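Local structure of exopolyphosphatase (Cytophaga hutchinsonii, 3MDQ) at residues E114-F119 against N151-K156; V122-P127 against S295-K300; H173-E178 against A253-E258; E219-H224 against N245-Q250. The protein probably hydrolyses inorganic polyphosphate, removing terminal phosphates from the chain as a member of the Ppx/GppA phosphatase family within the actin-like ATPase clan. All blocks are in the same frame, centred on the assembly; numbering follows the deposited sequence. Where two conformers were deposited one is given.

Interaction 1. Residues E114-F119 against N151-K156; sequences EAELIF and NEILWK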
# COMPACT_ATOMS: atom_id res chain seq x y z
N GLU A 114 6.30 -9.05 3.58
CA GLU A 114 5.27 -8.04 3.32
C GLU A 114 4.49 -8.37 2.02
O GLU A 114 3.26 -8.35 1.99
CB GLU A 114 5.89 -6.63 3.23
CG GLU A 114 4.92 -5.52 3.03
CD GLU A 114 5.59 -4.15 2.97
OE1 GLU A 114 6.83 -4.08 2.95
OE2 GLU A 114 4.85 -3.11 2.88
N ALA A 115 5.23 -8.72 0.98
CA ALA A 115 4.60 -9.09 -0.27
C ALA A 115 3.69 -10.32 -0.12
O ALA A 115 2.56 -10.35 -0.63
CB ALA A 115 5.68 -9.34 -1.33
N GLU A 116 4.18 -11.33 0.58
CA GLU A 116 3.38 -12.55 0.82
C GLU A 116 2.08 -12.22 1.53
O GLU A 116 1.00 -12.75 1.21
CB GLU A 116 4.19 -13.58 1.59
CG GLU A 116 5.36 -14.10 0.81
CD GLU A 116 6.34 -14.86 1.65
OE1 GLU A 116 6.23 -14.92 2.89
OE2 GLU A 116 7.30 -15.37 1.04
N LEU A 117 2.18 -11.40 2.58
CA LEU A 117 1.01 -11.09 3.39
C LEU A 117 0.03 -10.24 2.59
O LEU A 117 -1.18 -10.49 2.64
CB LEU A 117 1.44 -10.39 4.68
CG LEU A 117 2.23 -11.21 5.66
CD1 LEU A 117 2.89 -10.28 6.69
CD2 LEU A 117 1.32 -12.25 6.37
N ILE A 118 0.52 -9.26 1.85
CA ILE A 118 -0.34 -8.48 0.96
C ILE A 118 -1.12 -9.42 0.03
O ILE A 118 -2.35 -9.28 -0.13
CB ILE A 118 0.44 -7.46 0.14
CG1 ILE A 118 0.93 -6.34 1.07
CG2 ILE A 118 -0.42 -6.92 -1.02
CD1 ILE A 118 2.08 -5.51 0.49
N PHE A 119 -0.42 -10.36 -0.58
CA PHE A 119 -1.10 -11.26 -1.54
C PHE A 119 -2.17 -12.13 -0.88
O PHE A 119 -3.21 -12.41 -1.50
CB PHE A 119 -0.12 -12.12 -2.34
CG PHE A 119 -0.68 -12.64 -3.64
CD1 PHE A 119 -0.94 -11.78 -4.70
CD2 PHE A 119 -0.95 -13.97 -3.79
CE1 PHE A 119 -1.42 -12.26 -5.91
CE2 PHE A 119 -1.41 -14.47 -5.03
CZ PHE A 119 -1.64 -13.62 -6.05
N ASN A 151 -4.43 -19.94 -5.32
CA ASN A 151 -3.79 -20.96 -4.47
C ASN A 151 -2.29 -20.76 -4.14
O ASN A 151 -1.80 -21.29 -3.13
CB ASN A 151 -3.92 -22.31 -5.16
CG ASN A 151 -5.36 -22.78 -5.29
OD1 ASN A 151 -5.85 -23.02 -6.40
ND2 ASN A 151 -6.05 -22.91 -4.17
N GLU A 152 -1.57 -20.04 -4.98
CA GLU A 152 -0.12 -20.11 -5.02
C GLU A 152 0.46 -18.72 -5.25
O GLU A 152 -0.11 -17.92 -5.99
CB GLU A 152 0.37 -20.93 -6.21
CG GLU A 152 0.50 -22.42 -6.14
CD GLU A 152 1.16 -22.94 -7.46
OE1 GLU A 152 0.47 -22.98 -8.50
OE2 GLU A 152 2.38 -23.18 -7.43
N ILE A 153 1.65 -18.51 -4.68
CA ILE A 153 2.55 -17.45 -5.09
C ILE A 153 3.67 -18.08 -5.89
O ILE A 153 4.42 -18.94 -5.39
CB ILE A 153 3.11 -16.66 -3.89
CG1 ILE A 153 1.95 -15.89 -3.21
CG2 ILE A 153 4.28 -15.78 -4.36
CD1 ILE A 153 2.34 -15.23 -1.88
N LEU A 154 3.79 -17.64 -7.13
CA LEU A 154 4.83 -18.09 -8.04
C LEU A 154 6.13 -17.33 -7.91
O LEU A 154 7.22 -17.89 -8.05
CB LEU A 154 4.29 -18.01 -9.47
CG LEU A 154 3.03 -18.87 -9.74
CD1 LEU A 154 2.40 -18.57 -11.13
CD2 LEU A 154 3.37 -20.37 -9.63
N TRP A 155 6.02 -16.03 -7.61
CA TRP A 155 7.16 -15.16 -7.50
C TRP A 155 6.72 -13.92 -6.72
O TRP A 155 5.57 -13.46 -6.85
CB TRP A 155 7.68 -14.74 -8.88
CG TRP A 155 8.75 -13.71 -8.89
CD1 TRP A 155 10.11 -13.92 -8.87
CD2 TRP A 155 8.56 -12.29 -8.97
NE1 TRP A 155 10.76 -12.70 -8.95
CE2 TRP A 155 9.84 -11.70 -9.02
CE3 TRP A 155 7.43 -11.48 -9.05
CZ2 TRP A 155 10.01 -10.31 -9.08
CZ3 TRP A 155 7.60 -10.12 -9.14
CH2 TRP A 155 8.89 -9.55 -9.16
N LYS A 156 7.62 -13.37 -5.94
CA LYS A 156 7.34 -12.05 -5.32
C LYS A 156 8.62 -11.31 -5.06
O LYS A 156 9.68 -11.91 -4.85
CB LYS A 156 6.55 -12.16 -4.03
CG LYS A 156 7.28 -12.61 -2.76
CD LYS A 156 7.82 -13.99 -2.83
CE LYS A 156 8.57 -14.35 -1.55
NZ LYS A 156 8.86 -15.82 -1.43

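Interaction 2. Residues V122-P127 against S295-K300; sequences VQQAVP and STYSLK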
# COMPACT_ATOMS: atom_id res chain seq x y z
N VAL A 122 -5.12 -9.94 -0.98
CA VAL A 122 -5.63 -9.87 -2.36
C VAL A 122 -6.41 -11.12 -2.72
O VAL A 122 -7.51 -11.03 -3.33
CB VAL A 122 -4.47 -9.62 -3.35
CG1 VAL A 122 -4.92 -9.77 -4.83
CG2 VAL A 122 -3.86 -8.23 -3.11
N GLN A 123 -5.90 -12.29 -2.33
CA GLN A 123 -6.57 -13.57 -2.59
C GLN A 123 -7.97 -13.57 -1.95
O GLN A 123 -8.92 -14.15 -2.52
CB GLN A 123 -5.77 -14.75 -2.04
CG GLN A 123 -4.58 -15.08 -2.86
CD GLN A 123 -3.68 -16.13 -2.22
OE1 GLN A 123 -3.50 -16.14 -1.00
NE2 GLN A 123 -3.05 -16.98 -3.06
N GLN A 124 -8.12 -12.98 -0.77
CA GLN A 124 -9.44 -12.91 -0.12
C GLN A 124 -10.38 -11.90 -0.81
O GLN A 124 -11.59 -12.11 -0.85
CB GLN A 124 -9.30 -12.53 1.36
CG GLN A 124 -10.50 -12.88 2.17
CD GLN A 124 -10.65 -14.41 2.34
OE1 GLN A 124 -9.69 -15.19 2.20
NE2 GLN A 124 -11.88 -14.83 2.66
N ALA A 125 -9.83 -10.84 -1.39
CA ALA A 125 -10.61 -9.79 -2.00
C ALA A 125 -11.01 -10.04 -3.44
O ALA A 125 -12.05 -9.53 -3.88
CB ALA A 125 -9.83 -8.51 -1.95
N VAL A 126 -10.18 -10.75 -4.19
CA VAL A 126 -10.31 -10.91 -5.64
C VAL A 126 -10.22 -12.40 -5.95
O VAL A 126 -9.17 -13.03 -5.72
CB VAL A 126 -9.19 -10.23 -6.39
CG1 VAL A 126 -9.38 -10.39 -7.93
CG2 VAL A 126 -9.08 -8.72 -6.00
N PRO A 127 -11.31 -13.01 -6.44
CA PRO A 127 -11.27 -14.43 -6.77
C PRO A 127 -10.61 -14.67 -8.12
O PRO A 127 -11.23 -14.45 -9.16
CB PRO A 127 -12.76 -14.83 -6.78
CG PRO A 127 -13.46 -13.57 -7.16
CD PRO A 127 -12.64 -12.42 -6.60
N SER A 295 -7.94 -4.18 -5.66
CA SER A 295 -8.28 -4.89 -4.43
C SER A 295 -8.39 -3.88 -3.29
O SER A 295 -7.43 -3.17 -3.05
CB SER A 295 -7.22 -5.96 -4.08
OG SER A 295 -7.35 -6.40 -2.73
N THR A 296 -9.51 -3.89 -2.58
CA THR A 296 -9.62 -3.00 -1.40
C THR A 296 -8.92 -3.57 -0.17
O THR A 296 -8.82 -2.87 0.82
CB THR A 296 -11.05 -2.65 -1.06
OG1 THR A 296 -11.72 -3.82 -0.59
CG2 THR A 296 -11.79 -2.08 -2.30
N TYR A 297 -8.46 -4.81 -0.26
CA TYR A 297 -7.65 -5.46 0.81
C TYR A 297 -6.18 -5.35 0.48
O TYR A 297 -5.77 -5.46 -0.68
CB TYR A 297 -7.99 -6.93 0.93
CG TYR A 297 -9.34 -7.26 1.53
CD1 TYR A 297 -10.30 -6.29 1.80
CD2 TYR A 297 -9.66 -8.58 1.81
CE1 TYR A 297 -11.51 -6.62 2.35
CE2 TYR A 297 -10.85 -8.91 2.37
CZ TYR A 297 -11.78 -7.93 2.63
OH TYR A 297 -13.00 -8.30 3.18
N SER A 298 -5.36 -5.16 1.50
CA SER A 298 -3.93 -5.06 1.35
C SER A 298 -3.27 -5.69 2.60
O SER A 298 -3.76 -6.68 3.12
CB SER A 298 -3.51 -3.62 1.08
OG SER A 298 -3.85 -2.74 2.12
N LEU A 299 -2.15 -5.15 3.05
CA LEU A 299 -1.39 -5.80 4.12
C LEU A 299 -2.20 -6.13 5.37
O LEU A 299 -2.10 -7.25 5.87
CB LEU A 299 -0.17 -4.95 4.52
CG LEU A 299 0.67 -5.48 5.68
CD1 LEU A 299 1.30 -6.81 5.33
CD2 LEU A 299 1.76 -4.42 6.00
N LYS A 300 -2.98 -5.19 5.88
CA LYS A 300 -3.66 -5.41 7.16
C LYS A 300 -4.64 -6.59 7.08
O LYS A 300 -4.73 -7.41 8.00
CB LYS A 300 -4.34 -4.13 7.65
CG LYS A 300 -5.51 -3.62 6.83
CD LYS A 300 -5.87 -2.14 7.10
CE LYS A 300 -7.17 -1.67 6.32
NZ LYS A 300 -6.94 -1.80 4.89

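Interaction 3. Residues H173-E178 against A253-E258; sequences HDPMRE and ASTRRE. With SO4 (sulfate ion), chain G.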
# COMPACT_ATOMS: atom_id res chain seq x y z
N HIS A 173 9.10 18.03 -11.36
CA HIS A 173 8.54 19.36 -11.43
C HIS A 173 7.03 19.37 -11.25
O HIS A 173 6.36 18.33 -11.36
CB HIS A 173 8.94 20.04 -12.73
CG HIS A 173 10.41 20.26 -12.83
ND1 HIS A 173 11.29 19.28 -13.26
CD2 HIS A 173 11.17 21.34 -12.53
CE1 HIS A 173 12.52 19.75 -13.21
NE2 HIS A 173 12.48 21.01 -12.80
N ASP A 174 6.50 20.54 -10.93
CA ASP A 174 5.10 20.75 -10.58
C ASP A 174 4.52 21.80 -11.52
O ASP A 174 4.67 23.03 -11.27
CB ASP A 174 5.05 21.27 -9.15
CG ASP A 174 3.66 21.49 -8.65
OD1 ASP A 174 2.75 20.75 -9.03
OD2 ASP A 174 3.49 22.40 -7.81
N PRO A 175 3.88 21.38 -12.61
CA PRO A 175 3.53 20.01 -13.03
C PRO A 175 4.66 19.30 -13.76
O PRO A 175 5.69 19.88 -14.10
CB PRO A 175 2.35 20.24 -13.95
CG PRO A 175 2.71 21.50 -14.61
CD PRO A 175 3.29 22.36 -13.51
N MSE A 176 4.47 18.01 -13.97
CA MSE A 176 5.50 17.14 -14.54
C MSE A 176 5.86 17.57 -15.95
O MSE A 176 5.00 17.98 -16.73
CB MSE A 176 5.01 15.69 -14.50
CG MSE A 176 5.86 14.73 -15.28
SE MSE A 176 5.37 12.88 -15.04
CE MSE A 176 5.68 12.81 -13.07
N ARG A 177 7.15 17.53 -16.25
CA ARG A 177 7.69 17.85 -17.52
C ARG A 177 8.10 16.60 -18.31
O ARG A 177 8.36 15.56 -17.73
CB ARG A 177 8.91 18.73 -17.32
CG ARG A 177 8.60 20.03 -16.62
CD ARG A 177 9.88 20.81 -16.38
NE ARG A 177 9.56 22.05 -15.70
CZ ARG A 177 10.45 22.98 -15.39
NH1 ARG A 177 11.72 22.83 -15.73
NH2 ARG A 177 10.07 24.07 -14.74
N GLU A 178 8.17 16.73 -19.62
CA GLU A 178 8.65 15.64 -20.46
C GLU A 178 9.99 15.05 -19.96
O GLU A 178 10.14 13.81 -19.89
CB GLU A 178 8.80 16.12 -21.89
CG GLU A 178 9.50 15.14 -22.84
CD GLU A 178 8.85 13.78 -22.94
OE1 GLU A 178 7.69 13.61 -22.50
OE2 GLU A 178 9.53 12.86 -23.48
N ALA A 253 -0.99 16.06 -15.81
CA ALA A 253 -1.14 17.49 -16.11
C ALA A 253 -1.29 18.34 -14.85
O ALA A 253 -1.09 19.54 -14.90
CB ALA A 253 -2.36 17.73 -17.03
N SER A 254 -1.69 17.73 -13.75
CA SER A 254 -2.08 18.40 -12.53
C SER A 254 -0.92 19.01 -11.76
O SER A 254 0.21 18.52 -11.78
CB SER A 254 -2.88 17.44 -11.61
OG SER A 254 -2.01 16.50 -10.98
N THR A 255 -1.24 20.08 -11.02
CA THR A 255 -0.35 20.57 -10.00
C THR A 255 -0.67 19.96 -8.64
O THR A 255 -1.76 19.47 -8.40
CB THR A 255 -0.42 22.11 -9.89
OG1 THR A 255 -1.69 22.45 -9.36
CG2 THR A 255 -0.22 22.77 -11.23
N ARG A 256 0.31 20.02 -7.74
CA ARG A 256 0.11 19.57 -6.37
C ARG A 256 -1.12 20.25 -5.75
O ARG A 256 -1.96 19.62 -5.12
CB ARG A 256 1.35 19.85 -5.51
CG ARG A 256 1.16 19.47 -4.06
CD ARG A 256 2.42 19.78 -3.24
NE ARG A 256 2.13 19.63 -1.82
CZ ARG A 256 1.77 20.60 -1.00
NH1 ARG A 256 1.64 21.86 -1.44
NH2 ARG A 256 1.53 20.31 0.26
N ARG A 257 -1.22 21.57 -5.92
CA ARG A 257 -2.34 22.32 -5.36
C ARG A 257 -3.68 21.82 -5.88
O ARG A 257 -4.63 21.69 -5.11
CB ARG A 257 -2.16 23.80 -5.66
CG ARG A 257 -3.24 24.67 -5.06
CD ARG A 257 -3.29 24.54 -3.57
NE ARG A 257 -2.05 24.91 -2.90
CZ ARG A 257 -1.92 24.90 -1.58
NH1 ARG A 257 -2.95 24.52 -0.84
NH2 ARG A 257 -0.77 25.25 -1.02
N GLU A 258 -3.77 21.52 -7.17
CA GLU A 258 -5.01 20.96 -7.75
C GLU A 258 -5.32 19.60 -7.15
O GLU A 258 -6.48 19.28 -6.87
CB GLU A 258 -4.90 20.82 -9.25
CG GLU A 258 -4.92 22.17 -9.96
CD GLU A 258 -4.55 22.13 -11.42
OE1 GLU A 258 -3.87 21.19 -11.91
OE2 GLU A 258 -4.91 23.12 -12.09
S SO4 G . 9.19 23.01 -9.56
O1 SO4 G . 10.51 23.49 -9.99
O2 SO4 G . 9.50 21.82 -8.74
O3 SO4 G . 8.34 22.79 -10.69
O4 SO4 G . 8.53 24.00 -8.71
O HOH W 1 2.15 16.75 -12.60

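Interaction 4. Residues E219-H224 against N245-Q250; sequences EMNIQH and NRLRKQ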
# COMPACT_ATOMS: atom_id res chain seq x y z
N GLU A 219 -11.81 5.61 -6.52
CA GLU A 219 -12.75 6.60 -6.04
C GLU A 219 -12.94 7.73 -7.05
O GLU A 219 -14.05 8.18 -7.26
CB GLU A 219 -12.33 7.14 -4.66
CG GLU A 219 -12.53 6.13 -3.53
CD GLU A 219 -12.00 6.61 -2.17
OE1 GLU A 219 -11.32 7.64 -2.10
OE2 GLU A 219 -12.27 5.93 -1.16
N MSE A 220 -11.85 8.16 -7.70
CA MSE A 220 -11.93 9.19 -8.74
C MSE A 220 -12.78 8.71 -9.90
O MSE A 220 -13.55 9.46 -10.45
CB MSE A 220 -10.54 9.58 -9.25
CG MSE A 220 -9.74 10.38 -8.28
SE MSE A 220 -7.93 10.73 -8.77
CE MSE A 220 -8.29 12.08 -10.12
N ASN A 221 -12.63 7.44 -10.28
CA ASN A 221 -13.36 6.92 -11.41
C ASN A 221 -14.85 6.79 -11.10
O ASN A 221 -15.70 7.02 -11.97
CB ASN A 221 -12.82 5.57 -11.82
CG ASN A 221 -13.11 5.26 -13.29
OD1 ASN A 221 -12.80 6.07 -14.17
ND2 ASN A 221 -13.75 4.11 -13.54
N ILE A 222 -15.15 6.39 -9.88
CA ILE A 222 -16.53 6.31 -9.40
C ILE A 222 -17.20 7.68 -9.50
O ILE A 222 -18.31 7.81 -10.00
CB ILE A 222 -16.56 5.73 -7.98
CG1 ILE A 222 -16.27 4.22 -8.02
CG2 ILE A 222 -17.91 6.00 -7.26
CD1 ILE A 222 -15.86 3.67 -6.65
N GLN A 223 -16.50 8.70 -9.04
CA GLN A 223 -17.03 10.06 -9.08
C GLN A 223 -17.20 10.52 -10.51
O GLN A 223 -18.23 11.09 -10.87
CB GLN A 223 -16.13 11.02 -8.30
CG GLN A 223 -16.70 12.42 -8.07
CD GLN A 223 -18.11 12.41 -7.44
OE1 GLN A 223 -18.30 12.12 -6.26
NE2 GLN A 223 -19.12 12.73 -8.26
N HIS A 224 -16.21 10.24 -11.37
CA HIS A 224 -16.30 10.67 -12.76
C HIS A 224 -17.48 10.03 -13.48
O HIS A 224 -18.13 10.71 -14.29
CB HIS A 224 -15.00 10.35 -13.49
CG HIS A 224 -15.01 10.78 -14.92
ND1 HIS A 224 -15.24 9.91 -15.96
CD2 HIS A 224 -14.83 12.00 -15.48
CE1 HIS A 224 -15.21 10.57 -17.10
NE2 HIS A 224 -14.94 11.84 -16.84
N ASN A 245 -6.23 5.52 -18.40
CA ASN A 245 -5.52 6.53 -19.19
C ASN A 245 -6.10 7.94 -19.05
O ASN A 245 -5.36 8.93 -19.13
CB ASN A 245 -5.39 6.07 -20.64
CG ASN A 245 -4.32 4.99 -20.81
OD1 ASN A 245 -3.17 5.10 -20.30
ND2 ASN A 245 -4.67 3.94 -21.54
N ARG A 246 -7.40 8.07 -18.81
CA ARG A 246 -7.98 9.37 -18.50
C ARG A 246 -7.42 9.90 -17.19
O ARG A 246 -7.03 11.09 -17.10
CB ARG A 246 -9.51 9.31 -18.41
CG ARG A 246 -10.20 10.67 -18.25
CD ARG A 246 -11.64 10.56 -17.74
NE ARG A 246 -11.70 10.26 -16.30
CZ ARG A 246 -11.98 9.08 -15.76
NH1 ARG A 246 -12.27 8.00 -16.49
NH2 ARG A 246 -11.99 8.97 -14.44
N LEU A 247 -7.36 9.04 -16.18
CA LEU A 247 -6.84 9.45 -14.89
C LEU A 247 -5.37 9.79 -14.99
O LEU A 247 -4.93 10.76 -14.36
CB LEU A 247 -7.04 8.33 -13.86
CG LEU A 247 -8.49 8.03 -13.47
CD1 LEU A 247 -8.65 6.64 -12.78
CD2 LEU A 247 -9.02 9.22 -12.61
N ARG A 248 -4.62 9.02 -15.75
CA ARG A 248 -3.20 9.26 -15.94
C ARG A 248 -2.97 10.63 -16.57
O ARG A 248 -2.16 11.43 -16.09
CB ARG A 248 -2.58 8.16 -16.79
CG ARG A 248 -1.12 8.40 -17.17
CD ARG A 248 -0.60 7.32 -18.13
NE ARG A 248 -1.22 7.36 -19.44
CZ ARG A 248 -0.99 8.28 -20.38
NH1 ARG A 248 -0.13 9.26 -20.16
NH2 ARG A 248 -1.63 8.21 -21.54
N LYS A 249 -3.72 10.92 -17.62
CA LYS A 249 -3.53 12.19 -18.33
C LYS A 249 -3.88 13.35 -17.38
O LYS A 249 -3.15 14.36 -17.29
CB LYS A 249 -4.36 12.24 -19.61
CG LYS A 249 -3.79 11.42 -20.70
CD LYS A 249 -4.79 11.39 -21.87
CE LYS A 249 -4.27 10.64 -23.08
NZ LYS A 249 -5.39 10.32 -24.03
N GLN A 250 -4.96 13.19 -16.63
CA GLN A 250 -5.42 14.21 -15.67
C GLN A 250 -4.34 14.46 -14.60
O GLN A 250 -3.95 15.60 -14.34
CB GLN A 250 -6.76 13.81 -15.02
CG GLN A 250 -7.17 14.71 -13.89
CD GLN A 250 -8.38 14.23 -13.13
OE1 GLN A 250 -9.04 13.26 -13.53
NE2 GLN A 250 -8.68 14.89 -12.01

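Interaction 1. Residues E114-F119 against N151-K156
The phenyl ring of Phe119 meets Ile153 and the carbonyl of Glu152 with its CD2-CE2 side, both approaching the ring plane obliquely. Phe119 CD2 lies 3.5 Å from Ile153 CG1, and Phe119 CE2 is 3.8 Å from Glu152 O. The Phe119 and Ile153 side chains slide past each other in opposite directions, and Ile153 CD1 lies 4.0 Å from Phe119 CB and 3.9 Å from Glu116 CA, almost on the helix backbone. The other flat group is the carboxylate of Glu116, whose two oxygens have different partners. Glu116 OE2 forms a salt bridge with Lys156 NZ at 3.0 Å, weak as a hydrogen bond, while OE1 forms a salt bridge with Arg113, one turn earlier on the same helix. Lys156 CG sits between the backbone N and the carbonyl carbon (chi1 76°), 3.9 Å from Ala115 CB; beyond it the chain bends at chi2 and then runs extended to NZ. Helix 114-119 runs over strand 153-156 at 137°, their axes 9.4 Å apart. The strand belongs to 153-159, an outermost strand of the six-stranded sheet, and a classic beta bulge places both Leu154 and Trp155 opposite Ile147 of strand 143-148. Ile146 of that neighbouring strand touches both Phe119 and Ile153, Trp155 packs on helix 193-202, and Leu117 packs against helix 299-309.

Interaction 2. Residues V122-P127 against S295-K300
Tyr297 lies against the last turn of helix 111-125, meeting first Ala125 and then Gln124 as its side chain runs outward. Tyr297 CB is 3.8 Å from Ala125 CB, and the next atom, Tyr297 CG, is 3.7 Å from the same methyl. CD2 stays beside that methyl and also nears the backbone N of Ala125. At CE2 the neighbour changes: Gln124 CG comes in at the ring edge, in its plane, 4.0 Å from Tyr297 CE2. The Gln124 amide is nearly coplanar with the ring, 10° apart, and its OE1 is hydrogen-bonded to Arg120. At the tip, Tyr297 OH is hydrogen-bonded to a glycerol, probably from the crystallisation liquor. The buried Ser295 lies beside Ala125 and Val126. Its OG, anti to the backbone N (chi1 165°), gives a 2.8 Å hydrogen bond from Ser295 OG to Tyr297 O, in the carbonyl plane on a lone pair, and lies 3.3 Å from Ala125 CB. Val126 CG2 packs on Ser295 CB at 3.8 Å. An alanine in place of Ser295 would probably leave Tyr297 O without this donor and open a small gap against Ala125 CB. Helix 111-125 precedes the first strand of the six-stranded sheet and helix 299-309 follows strand 291-295, consistent with the paired linking helices between the two domains of the actin-like ATPase fold.

Interaction 3. Residues H173-E178 against A253-E258
Pro175, preceded by a cis peptide bond, brings its CA to 5.0 Å from Thr255 CA, where the loop 173-178 turns beside the start of helix 256-260. Asp174 makes the link across: its CG stands anti to the backbone N (chi1 -179°), and its OD1 accepts a hydrogen bond from Arg256 N at 2.9 Å, nearly straight at 161° and on the syn side of the carboxylate. An acceptor at the first residue of the helix is likely to interact favourably with the helix dipole. Thr255 and Glu258 complete this helix start as a capping box: Thr255 OG1 accepts from Glu258 N at 3.2 Å, and Glu258 OE1 accepts from Thr255 N at 3.0 Å, the donor lying above the carboxylate plane. Pro175 CB rests 3.5 Å from Ser254 O and close to the carbonyl oxygen of Ala253. A water accepts a hydrogen bond from the backbone N of Met176 (a selenomethionine) and donates to Ser254 O at 2.8 Å. The Arg256 guanidinium leads away from Asp174 and forms salt bridges with Asp271 and Glu267. Asp174 N donates at 2.9 Å to O3 of a sulfate ion, probably from the crystallisation liquor and also hydrogen-bonded to His171 NE2.

Interaction 4. Residues E219-H224 against N245-Q250
Arg246 lays its guanidinium flat on the ring of the exposed His224, the two groups reaching toward each other tip to tip, with their centres 3.6 Å apart and their planes at 4°. NE lies over the centre of the imidazole, while Arg246 CD makes a CH-pi contact 3.8 Å from the ring centroid. The end of the same guanidinium grips Asn221 in its own plane: Arg246 NH1 and NH2 both donate to Asn221 OD1, at 3.1 and 3.0 Å, NH1 nearly along the C=O axis and NH2 on a lone pair. Hydrogen bonds from Asn221 ND2 to Tyr237 OH and Asp243 OD2 help hold the amide in this orientation, and Asp243 also forms a salt bridge with Arg246 NH1. An alanine in place of Arg246 would probably leave Asn221 OD1 without these two donors, deprive Asp243 of a charged mate and set the His224 ring free to turn. Helices 219-224 and 245-250 cross at 105° with axes 11.0 Å apart, a separation that the long Arg246 side chain spans; strand 236-240, an outermost strand of the six-stranded sheet, supplies Leu239, which touches both Asn221 and Leu247. These two are the buried part of the contact, and Leu247 packs its CD2 3.7 Å from Met220 CB. The Met220-Gln250 end is sparser. The selenomethionine Met220, bent at chi3 (75°), meets the exposed Gln250 tip to tip, its CE 3.4 Å from Gln250 NE2, and no hydrogen bond joins the two segments here.

Interactions 1 and 2 both use helix 111-125; their centres are 11 Å apart, and they touch where Leu117 and Ile118 pack on Leu299. Their segments alternate along the chain, so this helix is fastened to strand 153-159 and to the region leading into helix 299-309. In sequence interactions 3 and 4 lie between the segments of interaction 2, and interaction 4 between those of interaction 3. The centres of interactions 3 and 4 are 16 Å apart; interaction 3 is 34 Å from interaction 1, centre to centre. Interactions 1 and 2, beside the six-stranded sheet, probably help set the two domains of the actin-like fold, whereas 3 and 4 join helices and a loop farther from the chain's centre.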